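Side-chain contact in pyoverdine biosynthesis protein PvcB (Pseudomonas aeruginosa, PDB 4YLM), which catalyses the iron(II)- and 2-oxoglutarate-dependent oxidation of tyrosine isonitrile in the biosynthesis of paerucumarin: residues 36-40 with 41-45. Residues are numbered along the deposited sequence; the frame is centred on the assembly and turned at random.
Sequences PGMHV and GELPA
At the start of a short 3-10 turn, in the loop between strand 29-33 and helix 45-55, the side chain of Glu-42 folds back onto the backbone N of His-39. The backbone N of His-39 donates to Glu-42 OE2 (2.8 Å), meeting it from above the carboxylate plane, while Glu-42 N returns a bond to His-39 O (3.1 Å). With CG beside its own backbone N (chi1 -62°) and the chain extended beyond it, Glu-42 reaches back along the turn, its CG 3.6 Å from His-39 O, and crosses the Met-38 side chain at a slant. The imidazole of His-39 accepts a further bond at the start of the turn: Gly-41 N points at ND1 (3.0 Å) at the ring edge, nearly in plane, in an almost straight bond of 168°. Phe-66 packs edge-to-face with this ring, and Phe-192 of the second subunit covers both His-39 and Glu-42. Leu-43 N closes the turn on Val-40 O (3.3 Å), which also accepts from a water shared with Leu-43 O. A second water bridges Gly-37 O and Glu-42 OE2 (2.6 Å from OE2), and OE1 forms a salt bridge with Arg-35. Both carboxylate oxygens are thus engaged, which probably favours the ionised glutamate, and acceptance at ND1 implies that this nitrogen carries no proton.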
ATOM      1  N   PRO A  36       5.734 -18.418 -13.207  1.00 24.77           N
ATOM      2  CA  PRO A  36       4.953 -19.549 -13.712  1.00 27.90           C
ATOM      3  C   PRO A  36       3.976 -20.062 -12.657  1.00 27.93           C
ATOM      4  O   PRO A  36       4.374 -20.267 -11.511  1.00 30.25           O
ATOM      5  CB  PRO A  36       6.026 -20.604 -14.012  1.00 30.91           C
ATOM      6  CG  PRO A  36       7.248 -19.810 -14.337  1.00 32.00           C
ATOM      7  CD  PRO A  36       7.184 -18.607 -13.400  1.00 29.24           C
ATOM      8  N   GLY A  37       2.714 -20.237 -13.037  1.00 25.03           N
ATOM      9  CA  GLY A  37       1.722 -20.829 -12.151  1.00 28.15           C
ATOM     10  C   GLY A  37       1.147 -19.902 -11.083  1.00 31.35           C
ATOM     11  O   GLY A  37       0.359 -20.331 -10.237  1.00 26.96           O
ATOM     12  N   MET A  38       1.521 -18.628 -11.116  1.00 26.75           N
ATOM     13  CA  MET A  38       1.077 -17.693 -10.077  1.00 23.84           C
ATOM     14  C   MET A  38      -0.444 -17.609  -9.966  1.00 25.12           C
ATOM     15  O   MET A  38      -1.163 -17.611 -10.964  1.00 22.93           O
ATOM     16  CB  MET A  38       1.689 -16.312 -10.304  1.00 25.30           C
ATOM     17  CG  MET A  38       1.224 -15.232  -9.325  1.00 26.21           C
ATOM     18  SD  MET A  38       2.143 -13.697  -9.618  1.00 25.05           S
ATOM     19  CE  MET A  38       3.763 -14.155  -9.075  1.00 26.23           C
ATOM     20  N   HIS A  39      -0.929 -17.547  -8.733  1.00 22.23           N
ATOM     21  CA  HIS A  39      -2.361 -17.522  -8.438  1.00 22.97           C
ATOM     22  C   HIS A  39      -2.717 -16.088  -8.033  1.00 22.34           C
ATOM     23  O   HIS A  39      -1.865 -15.382  -7.511  1.00 20.42           O
ATOM     24  CB  HIS A  39      -2.594 -18.491  -7.274  1.00 24.88           C
ATOM     25  CG  HIS A  39      -4.029 -18.713  -6.919  1.00 24.62           C
ATOM     26  ND1 HIS A  39      -4.778 -17.787  -6.227  1.00 26.70           N
ATOM     27  CD2 HIS A  39      -4.829 -19.796  -7.088  1.00 24.41           C
ATOM     28  CE1 HIS A  39      -5.992 -18.272  -6.021  1.00 28.23           C
ATOM     29  NE2 HIS A  39      -6.047 -19.490  -6.530  1.00 26.87           N
ATOM     30  N   VAL A  40      -3.948 -15.639  -8.271  1.00 21.79           N
ATOM     31  CA  VAL A  40      -4.288 -14.254  -7.976  1.00 23.34           C
ATOM     32  C   VAL A  40      -4.056 -13.904  -6.502  1.00 24.24           C
ATOM     33  O   VAL A  40      -3.762 -12.755  -6.175  1.00 19.71           O
ATOM     34  CB  VAL A  40      -5.754 -13.904  -8.318  1.00 28.21           C
ATOM     35  CG1 VAL A  40      -6.000 -13.989  -9.828  1.00 24.65           C
ATOM     36  CG2 VAL A  40      -6.691 -14.803  -7.560  1.00 31.03           C
ATOM     37  N   GLY A  41      -4.198 -14.893  -5.623  1.00 24.58           N
ATOM     38  CA  GLY A  41      -4.116 -14.661  -4.188  1.00 24.08           C
ATOM     39  C   GLY A  41      -2.721 -14.329  -3.690  1.00 22.15           C
ATOM     40  O   GLY A  41      -2.547 -13.824  -2.582  1.00 24.01           O
ATOM     41  N   GLU A  42      -1.719 -14.620  -4.507  1.00 20.25           N
ATOM     42  CA  GLU A  42      -0.340 -14.288  -4.163  1.00 21.09           C
ATOM     43  C   GLU A  42      -0.084 -12.770  -4.113  1.00 22.99           C
ATOM     44  O   GLU A  42       0.834 -12.322  -3.433  1.00 22.20           O
ATOM     45  CB  GLU A  42       0.634 -15.007  -5.110  1.00 21.01           C
ATOM     46  CG  GLU A  42       0.511 -16.536  -5.000  1.00 24.86           C
ATOM     47  CD  GLU A  42       1.404 -17.307  -5.966  1.00 22.32           C
ATOM     48  OE1 GLU A  42       2.629 -17.107  -5.965  1.00 27.71           O
ATOM     49  OE2 GLU A  42       0.869 -18.142  -6.712  1.00 28.53           O
ATOM     50  N   LEU A  43      -0.903 -11.983  -4.804  1.00 22.21           N
ATOM     51  CA  LEU A  43      -0.762 -10.524  -4.757  1.00 19.48           C
ATOM     52  C   LEU A  43      -1.494  -9.980  -3.528  1.00 21.77           C
ATOM     53  O   LEU A  43      -2.493 -10.549  -3.107  1.00 23.85           O
ATOM     54  CB  LEU A  43      -1.335  -9.893  -6.039  1.00 20.66           C
ATOM     55  CG  LEU A  43      -0.698 -10.395  -7.344  1.00 21.27           C
ATOM     56  CD1 LEU A  43      -1.364  -9.740  -8.558  1.00 23.67           C
ATOM     57  CD2 LEU A  43       0.798 -10.097  -7.329  1.00 23.82           C
ATOM     58  N   PRO A  44      -0.994  -8.883  -2.940  1.00 21.18           N
ATOM     59  CA  PRO A  44      -1.678  -8.352  -1.755  1.00 23.16           C
ATOM     60  C   PRO A  44      -2.948  -7.590  -2.117  1.00 19.73           C
ATOM     61  O   PRO A  44      -2.891  -6.659  -2.918  1.00 20.45           O
ATOM     62  CB  PRO A  44      -0.647  -7.385  -1.135  1.00 22.48           C
ATOM     63  CG  PRO A  44       0.526  -7.316  -2.089  1.00 22.40           C
ATOM     64  CD  PRO A  44       0.162  -8.068  -3.344  1.00 23.46           C
ATOM     65  N   ALA A  45      -4.067  -7.969  -1.510  1.00 22.10           N
ATOM     66  CA  ALA A  45      -5.357  -7.322  -1.757  1.00 24.79           C
ATOM     67  C   ALA A  45      -5.336  -5.818  -1.491  1.00 25.17           C
ATOM     68  O   ALA A  45      -6.014  -5.056  -2.191  1.00 21.07           O
ATOM     69  CB  ALA A  45      -6.465  -7.991  -0.925  1.00 25.01           C
TER
HETATM   70  O   HOH W   1       1.646 -20.530  -7.492  1.00 31.73           O
HETATM   71  O   HOH W   2      -4.782 -10.999  -4.495  1.00 24.30           O